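Local coordinates for protein taurocyamine kinase (Schistosoma mansoni, PDB 4WOD) that reversibly transfers the terminal phosphate of ATP to taurocyamine, a guanidino compound, as a duplicated, magnesium-dependent phosphagen kinase, at residues 120-125 against 241-246; 154-159 against 248-253; 227-232 against 237-242; 321-326 against 332-337. The protein carries 4 engineered substitutions. All blocks are in the same frame, centred on the assembly; numbering follows the deposited sequence.

Interaction 1 (120-125 against 241-246); sequences TRVRLG and KRLADA
Val-122, Leu-124 and Leu-243 form a small apolar contact in the core, where helix 236-251 lies against one face of the antiparallel sheet of the first catalytic domain. The helix runs almost along strand 117-126: the two short axes stand 8.9 Å apart and their directions differ by 22°. Leu-243 carries the helix side alone. Its CG is anti to the backbone N (chi1 -179°), which extends the isobutyl group down to the strand, and CD2 enters between Val-122 and Leu-124. CG1 of Val-122 meets CD2 of Leu-243 at 3.4 Å, tight for two methyl carbons. Leu-124 lies alongside and points the opposite way, its CD2 3.8 Å from CD2 of Leu-243, while Leu-124 CG lies 3.9 Å from Leu-243 CD1. Val-227 on the adjoining strand also packs on Leu-243. Alternation along the strand turns Arg-123 to the other face, where its guanidinium bonds to Asn-271 and Thr-275 O, near the bound arginine; Thr-120 to Arg-123 belong to the predicted ATP site. Contact between the two segments thus rests on dispersion and burial of the apolar ends of three side chains, while the charged chemistry lies across the sheet.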
# COMPACT_ATOMS: atom_id res chain seq x y z
N THR A 120 12.33 -3.63 23.20
CA THR A 120 12.77 -2.40 22.58
C THR A 120 14.24 -2.58 22.27
O THR A 120 14.98 -3.17 23.06
CB THR A 120 12.55 -1.18 23.51
OG1 THR A 120 11.16 -1.05 23.82
CG2 THR A 120 13.07 0.12 22.88
N ARG A 121 14.66 -2.08 21.12
CA ARG A 121 16.01 -2.32 20.66
C ARG A 121 16.48 -1.11 19.85
O ARG A 121 15.69 -0.53 19.11
CB ARG A 121 16.04 -3.63 19.85
CG ARG A 121 17.16 -3.79 18.84
CD ARG A 121 17.07 -5.17 18.15
NE ARG A 121 18.09 -5.38 17.11
CZ ARG A 121 18.14 -4.73 15.95
NH1 ARG A 121 17.22 -3.82 15.63
NH2 ARG A 121 19.11 -5.01 15.08
N VAL A 122 17.72 -0.68 20.03
CA VAL A 122 18.30 0.33 19.13
C VAL A 122 19.66 -0.17 18.58
O VAL A 122 20.51 -0.69 19.32
CB VAL A 122 18.48 1.71 19.82
CG1 VAL A 122 18.88 2.77 18.79
CG2 VAL A 122 17.19 2.15 20.49
N ARG A 123 19.82 -0.03 17.28
CA ARG A 123 20.97 -0.55 16.56
C ARG A 123 21.67 0.56 15.79
O ARG A 123 21.01 1.43 15.22
CB ARG A 123 20.53 -1.66 15.60
CG ARG A 123 21.64 -2.19 14.68
CD ARG A 123 21.11 -2.46 13.27
NE ARG A 123 21.17 -1.25 12.44
CZ ARG A 123 20.44 -1.06 11.35
NH1 ARG A 123 19.57 -1.98 10.95
NH2 ARG A 123 20.57 0.07 10.66
N LEU A 124 23.00 0.53 15.78
CA LEU A 124 23.80 1.32 14.85
C LEU A 124 24.98 0.50 14.32
O LEU A 124 25.28 -0.59 14.82
CB LEU A 124 24.30 2.62 15.49
CG LEU A 124 25.08 2.61 16.81
CD1 LEU A 124 26.52 2.12 16.67
CD2 LEU A 124 25.02 4.01 17.42
N GLY A 125 25.66 1.07 13.33
CA GLY A 125 26.80 0.44 12.70
C GLY A 125 27.89 1.47 12.46
O GLY A 125 27.62 2.67 12.44
N LYS A 241 20.12 5.57 25.58
CA LYS A 241 21.23 6.12 26.33
C LYS A 241 22.38 5.13 26.42
O LYS A 241 23.54 5.51 26.27
CB LYS A 241 20.80 6.52 27.75
CG LYS A 241 20.17 7.89 27.83
CD LYS A 241 19.79 8.25 29.27
CE LYS A 241 18.83 9.45 29.27
NZ LYS A 241 18.64 10.09 30.62
N ARG A 242 22.06 3.86 26.68
CA ARG A 242 23.08 2.82 26.81
C ARG A 242 23.86 2.70 25.50
O ARG A 242 25.08 2.61 25.50
CB ARG A 242 22.46 1.48 27.18
CG ARG A 242 23.45 0.36 27.39
CD ARG A 242 22.70 -0.95 27.62
NE ARG A 242 21.57 -0.65 28.48
CZ ARG A 242 20.33 -1.08 28.30
NH1 ARG A 242 20.04 -1.89 27.30
NH2 ARG A 242 19.39 -0.71 29.15
N LEU A 243 23.13 2.71 24.39
CA LEU A 243 23.75 2.68 23.07
C LEU A 243 24.62 3.90 22.81
O LEU A 243 25.75 3.76 22.36
CB LEU A 243 22.71 2.58 21.97
CG LEU A 243 23.32 2.51 20.57
CD1 LEU A 243 24.11 1.23 20.38
CD2 LEU A 243 22.21 2.60 19.51
N ALA A 244 24.08 5.08 23.08
CA ALA A 244 24.77 6.33 22.78
C ALA A 244 26.07 6.42 23.56
O ALA A 244 27.11 6.80 23.01
CB ALA A 244 23.89 7.52 23.09
N ASP A 245 26.01 6.10 24.85
CA ASP A 245 27.21 6.17 25.70
C ASP A 245 28.35 5.31 25.15
O ASP A 245 29.49 5.78 25.08
CB ASP A 245 26.91 5.73 27.14
CG ASP A 245 26.21 6.80 27.95
OD1 ASP A 245 26.20 7.97 27.52
OD2 ASP A 245 25.70 6.47 29.05
N ALA A 246 28.03 4.09 24.75
CA ALA A 246 29.03 3.14 24.28
C ALA A 246 29.73 3.60 23.01
O ALA A 246 30.96 3.50 22.91
CB ALA A 246 28.41 1.77 24.06

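Interaction 2 (154-159 against 248-253); sequences HNLSGE and QELSKS
Glu-249, in the last turn of helix 236-251, is the first residue of 248-253 to meet the loop 154-159, and both its CB and its carboxylate touch one methyl group there. CB of Glu-249 lies 3.8 Å from CD2 of Leu-156, and the two side chains cross at a slant. Beyond CG the chain is extended, which carries the carboxylate along the leucine: OE1 of Glu-249 stands 3.5 Å from the same methyl, CD2 of Leu-156. That oxygen also faces the start of the next residue, 4.0 Å from Ser-157 N, too far for a hydrogen bond. Leu-250 follows on the buried side of the helix. Its CG, anti to the carbonyl carbon (chi1 -74°), turns the isobutyl group so that CD2 of Leu-250 meets CD2 of Leu-156 at 3.9 Å, the two leucines crossing at about a right angle. Leu-250 packs as well on Ala-152 and Leu-153 of helix 139-154, and the leucine pair sits at the corner where that helix gives way to the loop leading into strand 162-166, an outermost strand of the catalytic domain's antiparallel sheet. Further along, two backbone bonds span three residues each: Lys-252 N bonds to Glu-249 O at 3.0 Å, and Ser-253 N to Leu-250 O at 2.8 Å. The Ser-253 side chain packs on Ala-152.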
# COMPACT_ATOMS: atom_id res chain seq x y z
N HIS A 154 37.36 -4.05 24.84
CA HIS A 154 37.90 -4.49 26.12
C HIS A 154 38.10 -3.31 27.05
O HIS A 154 38.24 -3.48 28.26
CB HIS A 154 39.21 -5.25 25.93
CG HIS A 154 39.56 -6.14 27.08
ND1 HIS A 154 39.25 -5.84 28.39
CD2 HIS A 154 40.18 -7.35 27.12
CE1 HIS A 154 39.67 -6.81 29.18
NE2 HIS A 154 40.24 -7.74 28.43
N ASN A 155 38.11 -2.11 26.48
CA ASN A 155 38.39 -0.90 27.25
C ASN A 155 37.13 -0.12 27.64
O ASN A 155 37.23 0.97 28.21
CB ASN A 155 39.36 -0.01 26.46
CG ASN A 155 40.76 -0.61 26.38
OD1 ASN A 155 41.18 -1.35 27.27
ND2 ASN A 155 41.48 -0.30 25.30
N LEU A 156 35.95 -0.66 27.37
CA LEU A 156 34.72 -0.06 27.86
C LEU A 156 34.59 -0.34 29.36
O LEU A 156 34.89 -1.46 29.80
CB LEU A 156 33.49 -0.60 27.12
CG LEU A 156 33.31 -0.31 25.64
CD1 LEU A 156 32.27 -1.27 25.09
CD2 LEU A 156 32.88 1.12 25.38
N SER A 157 34.12 0.64 30.12
CA SER A 157 34.06 0.48 31.58
C SER A 157 32.74 -0.11 32.07
O SER A 157 31.91 -0.55 31.28
CB SER A 157 34.31 1.82 32.29
OG SER A 157 35.67 2.22 32.20
N GLY A 158 32.59 -0.08 33.39
CA GLY A 158 31.44 -0.59 34.13
C GLY A 158 30.34 -1.36 33.43
O GLY A 158 30.45 -2.56 33.24
N GLU A 159 29.27 -0.65 33.08
CA GLU A 159 28.07 -1.24 32.48
C GLU A 159 28.36 -2.17 31.31
O GLU A 159 27.69 -3.18 31.11
CB GLU A 159 27.11 -0.14 32.02
CG GLU A 159 25.81 -0.66 31.43
CD GLU A 159 24.87 0.46 31.06
OE1 GLU A 159 25.35 1.60 30.87
OE2 GLU A 159 23.65 0.21 30.98
N GLN A 248 30.01 6.60 21.78
CA GLN A 248 30.82 7.76 22.09
C GLN A 248 32.14 7.33 22.73
O GLN A 248 33.21 7.82 22.35
CB GLN A 248 30.02 8.73 22.99
CG GLN A 248 28.78 9.29 22.26
CD GLN A 248 27.98 10.28 23.10
OE1 GLN A 248 28.10 10.34 24.32
NE2 GLN A 248 27.17 11.09 22.43
N GLU A 249 32.08 6.38 23.65
CA GLU A 249 33.30 5.85 24.26
C GLU A 249 34.19 5.17 23.20
O GLU A 249 35.39 5.44 23.13
CB GLU A 249 32.97 4.89 25.40
CG GLU A 249 32.26 5.57 26.59
CD GLU A 249 32.30 4.77 27.90
OE1 GLU A 249 32.54 3.54 27.86
OE2 GLU A 249 32.10 5.38 28.97
N LEU A 250 33.59 4.33 22.36
CA LEU A 250 34.35 3.61 21.34
C LEU A 250 35.04 4.57 20.37
O LEU A 250 36.16 4.31 19.93
CB LEU A 250 33.44 2.63 20.59
CG LEU A 250 33.05 1.37 21.37
CD1 LEU A 250 32.07 0.46 20.60
CD2 LEU A 250 34.27 0.58 21.82
N SER A 251 34.36 5.67 20.05
CA SER A 251 34.90 6.73 19.19
C SER A 251 36.25 7.27 19.64
O SER A 251 37.01 7.77 18.84
CB SER A 251 33.91 7.90 19.10
OG SER A 251 32.81 7.53 18.30
N LYS A 252 36.52 7.18 20.93
CA LYS A 252 37.80 7.67 21.43
C LYS A 252 38.94 6.76 20.96
O LYS A 252 40.09 7.20 20.90
CB LYS A 252 37.79 7.78 22.95
CG LYS A 252 36.74 8.71 23.48
CD LYS A 252 36.76 8.74 25.00
CE LYS A 252 35.54 9.44 25.55
NZ LYS A 252 35.45 9.31 27.03
N SER A 253 38.61 5.52 20.63
CA SER A 253 39.60 4.51 20.26
C SER A 253 39.64 4.24 18.77
O SER A 253 40.68 3.88 18.22
CB SER A 253 39.34 3.19 20.99
OG SER A 253 39.36 3.37 22.38

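Interaction 3 (227-232 against 237-242). Engineered in segment 237-242: Thr-237 (natural residue Ile).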
# COMPACT_ATOMS: atom_id res chain seq x y z
N VAL A 227 26.44 -2.32 16.59
CA VAL A 227 26.18 -2.20 18.02
C VAL A 227 24.67 -2.17 18.28
O VAL A 227 23.91 -1.41 17.63
CB VAL A 227 26.84 -0.95 18.60
CG1 VAL A 227 26.85 -1.01 20.12
CG2 VAL A 227 28.27 -0.82 18.06
N ILE A 228 24.25 -2.99 19.22
CA ILE A 228 22.84 -3.22 19.53
C ILE A 228 22.61 -3.17 21.04
O ILE A 228 23.26 -3.90 21.79
CB ILE A 228 22.39 -4.58 19.00
CG1 ILE A 228 22.74 -4.70 17.51
CG2 ILE A 228 20.90 -4.82 19.28
CD1 ILE A 228 22.78 -6.11 17.00
N SER A 229 21.72 -2.27 21.46
CA SER A 229 21.21 -2.21 22.84
C SER A 229 19.77 -2.76 22.84
O SER A 229 19.01 -2.46 21.95
CB SER A 229 21.27 -0.78 23.37
OG SER A 229 20.78 -0.69 24.70
N MET A 230 19.40 -3.53 23.85
CA MET A 230 18.11 -4.15 23.86
C MET A 230 17.65 -4.59 25.25
O MET A 230 18.44 -4.82 26.08
CB MET A 230 18.10 -5.34 22.95
CG MET A 230 18.90 -6.50 23.43
SD MET A 230 20.65 -6.32 23.23
CE MET A 230 21.24 -8.00 23.26
N GLN A 231 16.37 -4.67 25.44
CA GLN A 231 15.79 -5.19 26.69
C GLN A 231 14.30 -5.46 26.52
O GLN A 231 13.64 -4.92 25.63
CB GLN A 231 16.01 -4.22 27.86
CG GLN A 231 15.31 -2.89 27.69
CD GLN A 231 15.84 -1.82 28.63
OE1 GLN A 231 17.05 -1.71 28.84
NE2 GLN A 231 14.93 -1.03 29.20
N LYS A 232 13.78 -6.30 27.40
CA LYS A 232 12.34 -6.54 27.43
C LYS A 232 11.65 -5.26 27.85
O LYS A 232 12.24 -4.43 28.56
CB LYS A 232 12.02 -7.70 28.38
CG LYS A 232 12.13 -9.07 27.72
CD LYS A 232 12.15 -10.18 28.76
CE LYS A 232 12.73 -11.48 28.20
NZ LYS A 232 11.86 -12.08 27.15
N THR A 237 14.22 5.02 26.55
CA THR A 237 15.19 5.97 27.11
C THR A 237 16.52 5.31 27.53
O THR A 237 17.59 5.76 27.12
CB THR A 237 14.59 6.69 28.33
OG1 THR A 237 13.51 7.54 27.88
CG2 THR A 237 15.66 7.53 29.02
N ALA A 238 16.42 4.26 28.34
CA ALA A 238 17.59 3.52 28.82
C ALA A 238 18.33 2.81 27.67
O ALA A 238 19.56 2.87 27.58
CB ALA A 238 17.16 2.50 29.87
N VAL A 239 17.58 2.16 26.79
CA VAL A 239 18.17 1.44 25.66
C VAL A 239 19.01 2.39 24.81
O VAL A 239 20.15 2.09 24.44
CB VAL A 239 17.08 0.79 24.77
CG1 VAL A 239 17.69 0.14 23.52
CG2 VAL A 239 16.30 -0.22 25.56
N TYR A 240 18.43 3.55 24.52
CA TYR A 240 19.06 4.54 23.65
C TYR A 240 20.26 5.19 24.31
O TYR A 240 21.30 5.35 23.68
CB TYR A 240 18.05 5.61 23.24
CG TYR A 240 18.59 6.77 22.43
CD1 TYR A 240 18.82 6.65 21.07
CD2 TYR A 240 18.83 8.00 23.03
CE1 TYR A 240 19.29 7.71 20.32
CE2 TYR A 240 19.31 9.07 22.30
CZ TYR A 240 19.54 8.92 20.94
OH TYR A 240 20.01 10.00 20.22
N LYS A 241 20.12 5.57 25.58
CA LYS A 241 21.23 6.12 26.33
C LYS A 241 22.38 5.13 26.42
O LYS A 241 23.54 5.51 26.27
CB LYS A 241 20.80 6.52 27.75
CG LYS A 241 20.17 7.89 27.83
CD LYS A 241 19.79 8.25 29.27
CE LYS A 241 18.83 9.45 29.27
NZ LYS A 241 18.64 10.09 30.62
N ARG A 242 22.06 3.86 26.68
CA ARG A 242 23.08 2.82 26.81
C ARG A 242 23.86 2.70 25.50
O ARG A 242 25.08 2.61 25.50
CB ARG A 242 22.46 1.48 27.18
CG ARG A 242 23.45 0.36 27.39
CD ARG A 242 22.70 -0.95 27.62
NE ARG A 242 21.57 -0.65 28.48
CZ ARG A 242 20.33 -1.08 28.30
NH1 ARG A 242 20.04 -1.89 27.30
NH2 ARG A 242 19.39 -0.71 29.15
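A bend at chi3 (-41°) in Arg-242, whose CG starts anti to the backbone N, folds its guanidinium back toward the strand to meet Gln-231, where chi1 sets CG between the backbone N and the carbonyl carbon. The amide and guanidinium planes are nearly coplanar, 21° apart. Arg-242 NH2 gives Gln-231 OE1 a short, almost straight hydrogen bond of 2.6 Å, with the oxygen in the guanidinium plane; NH1 adds a weak second bond to that oxygen. One face of the guanidinium lies over its own helix, at Ala-238 O and Val-239 CA. Ser-229 OG donates to Val-239 O at 2.9 Å, in the carbonyl plane and on a lone pair. The same OG is 3.0 Å from Arg-242 NH1, a nitrogen that also bonds to Asn-214 O in the turn before strand 215-219. The Val-239 methyls lie against both strand residues: CG2 of Val-239 is 3.5 Å from Gln-231 CD, and CG1 of Val-239 is 3.3 Å from Ser-229 O. Glu-159 makes a long, weak ion pair with Arg-242 NE. Strand and helix run nearly antiparallel, at 159°, joined by a short glycine-containing turn. This is a strand-turn-helix unit in the phosphagen kinase catalytic domain, with the helix folded back over its own strand.

Interaction 4 (321-326 against 332-337)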
# COMPACT_ATOMS: atom_id res chain seq x y z
N LEU A 321 8.43 -2.35 14.65
CA LEU A 321 8.15 -0.99 14.23
C LEU A 321 9.39 -0.15 14.48
O LEU A 321 9.82 -0.07 15.62
CB LEU A 321 6.97 -0.39 15.01
CG LEU A 321 5.67 -1.19 14.97
CD1 LEU A 321 4.66 -0.54 15.89
CD2 LEU A 321 5.14 -1.23 13.54
N SER A 322 9.94 0.47 13.44
CA SER A 322 11.15 1.31 13.59
C SER A 322 11.05 2.66 12.86
O SER A 322 10.21 2.84 11.99
CB SER A 322 12.38 0.55 13.10
OG SER A 322 12.25 0.15 11.75
N ASN A 323 11.92 3.62 13.21
CA ASN A 323 12.06 4.83 12.43
C ASN A 323 12.30 4.49 10.97
O ASN A 323 13.12 3.63 10.66
CB ASN A 323 13.21 5.71 12.96
CG ASN A 323 14.52 4.94 13.15
OD1 ASN A 323 14.63 4.07 14.02
ND2 ASN A 323 15.54 5.30 12.35
N LYS A 324 11.59 5.14 10.05
CA LYS A 324 11.82 4.86 8.64
C LYS A 324 13.05 5.61 8.11
O LYS A 324 13.58 5.25 7.07
CB LYS A 324 10.59 5.23 7.80
CG LYS A 324 10.33 6.74 7.67
CD LYS A 324 9.08 7.04 6.85
CE LYS A 324 8.88 8.56 6.67
NZ LYS A 324 7.58 8.88 6.00
N ARG A 325 13.50 6.63 8.82
CA ARG A 325 14.58 7.46 8.28
C ARG A 325 15.94 7.10 8.84
O ARG A 325 16.05 6.73 10.00
CB ARG A 325 14.29 8.95 8.52
CG ARG A 325 13.20 9.50 7.65
CD ARG A 325 13.05 11.01 7.86
NE ARG A 325 11.76 11.52 7.42
CZ ARG A 325 11.41 11.67 6.14
NH1 ARG A 325 12.26 11.31 5.18
NH2 ARG A 325 10.21 12.16 5.83
N ARG A 326 16.96 7.21 8.00
CA ARG A 326 18.35 7.02 8.45
C ARG A 326 19.23 8.21 8.07
O ARG A 326 20.15 8.58 8.80
CB ARG A 326 18.96 5.76 7.81
CG ARG A 326 18.20 4.47 8.01
CD ARG A 326 18.53 3.80 9.34
NE ARG A 326 17.85 2.51 9.42
CZ ARG A 326 16.54 2.36 9.63
NH1 ARG A 326 15.75 3.42 9.80
NH2 ARG A 326 16.03 1.13 9.66
N LEU A 332 19.25 11.90 17.36
CA LEU A 332 18.18 12.39 18.20
C LEU A 332 16.90 12.56 17.38
O LEU A 332 15.85 12.10 17.80
CB LEU A 332 18.57 13.71 18.87
CG LEU A 332 17.51 14.28 19.81
CD1 LEU A 332 17.12 13.26 20.89
CD2 LEU A 332 18.02 15.55 20.45
N ASP A 333 17.00 13.18 16.19
CA ASP A 333 15.84 13.27 15.30
C ASP A 333 15.25 11.90 15.01
O ASP A 333 14.03 11.74 15.03
CB ASP A 333 16.19 13.94 13.96
CG ASP A 333 16.66 15.38 14.10
OD1 ASP A 333 16.32 16.07 15.08
OD2 ASP A 333 17.38 15.82 13.20
N ALA A 334 16.12 10.91 14.73
CA ALA A 334 15.67 9.57 14.35
C ALA A 334 14.98 8.82 15.50
O ALA A 334 13.92 8.22 15.30
CB ALA A 334 16.85 8.73 13.83
N VAL A 335 15.56 8.83 16.70
CA VAL A 335 14.92 8.12 17.79
C VAL A 335 13.63 8.87 18.21
O VAL A 335 12.66 8.24 18.66
CB VAL A 335 15.90 7.92 19.00
CG1 VAL A 335 16.17 9.23 19.72
CG2 VAL A 335 15.34 6.91 19.96
N THR A 336 13.60 10.19 18.05
CA THR A 336 12.37 10.96 18.30
C THR A 336 11.29 10.58 17.28
O THR A 336 10.14 10.31 17.63
CB THR A 336 12.63 12.47 18.26
OG1 THR A 336 13.58 12.82 19.28
CG2 THR A 336 11.33 13.24 18.46
N GLU A 337 11.65 10.53 16.00
CA GLU A 337 10.72 10.04 14.98
C GLU A 337 10.15 8.67 15.36
O GLU A 337 8.92 8.46 15.31
CB GLU A 337 11.42 9.95 13.62
CG GLU A 337 10.50 9.44 12.52
CD GLU A 337 11.23 9.14 11.22
OE1 GLU A 337 12.05 8.19 11.19
OE2 GLU A 337 11.01 9.87 10.23
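Strand 318-323 ends at Asn-323 and the chain turns through 324-326 past the side of helix 331-355, Asn-323 and Glu-337 having the closest CA atoms at 6.0 Å. Glu-337 carries the contact. Its CG is anti to the backbone N (chi1 180°) and the chain stays extended beyond it, which brings the carboxylate to the turn. OE1 accepts from Arg-325 N at 3.2 Å through its syn lone pair, and also touches Asn-323 CB at 3.3 Å. OE2 forms a salt bridge with Arg-325 NE, also 3.3 Å, the arginine side chain crossing the glutamate at about a right angle and its guanidinium plane tilted 32° from the carboxylate. One carboxylate thus grips both backbone and side chain of Arg-325, where the sheet of the catalytic domain hands over to its long C-terminal helix. The Asn-323 amide ties the turn to strand 277-283 and the loop before it: ND2 bonds to Arg-325 O at 2.8 Å and to Leu-276 O, while OD1 accepts from Ala-278 N, a residue of the predicted ATP site. Arg-326 NH1 adds a 2.8 Å bond to Asn-323 O, reaching it from above the carbonyl plane. On the helix side, CB of Ala-334 packs 4.0 Å from Asn-323 ND2.

In the fold
All four contacts lie in the catalytic domain of the first repeat. Interactions 1, 2 and 3 share helix 236-251. The centres of interactions 1 and 3 are about 5 Å apart; interaction 2 lies about 13 Å from interaction 1. Along the chain, interaction 3 is nested inside the loop closed by interaction 2, and interaction 4 comes last. Its helix 331-355 touches helix 236-251 through Val-335 and Tyr-240, and its strand 318-323 belongs to the same eight-stranded sheet. Interactions 1 and 3 set helix 236-251 on neighbouring strands of this sheet, which carries predicted ATP-binding residues; interaction 2 ties the helix end to the loop after helix 139-154, and interaction 4 ties helix 331-355 to the end of strand 318-323.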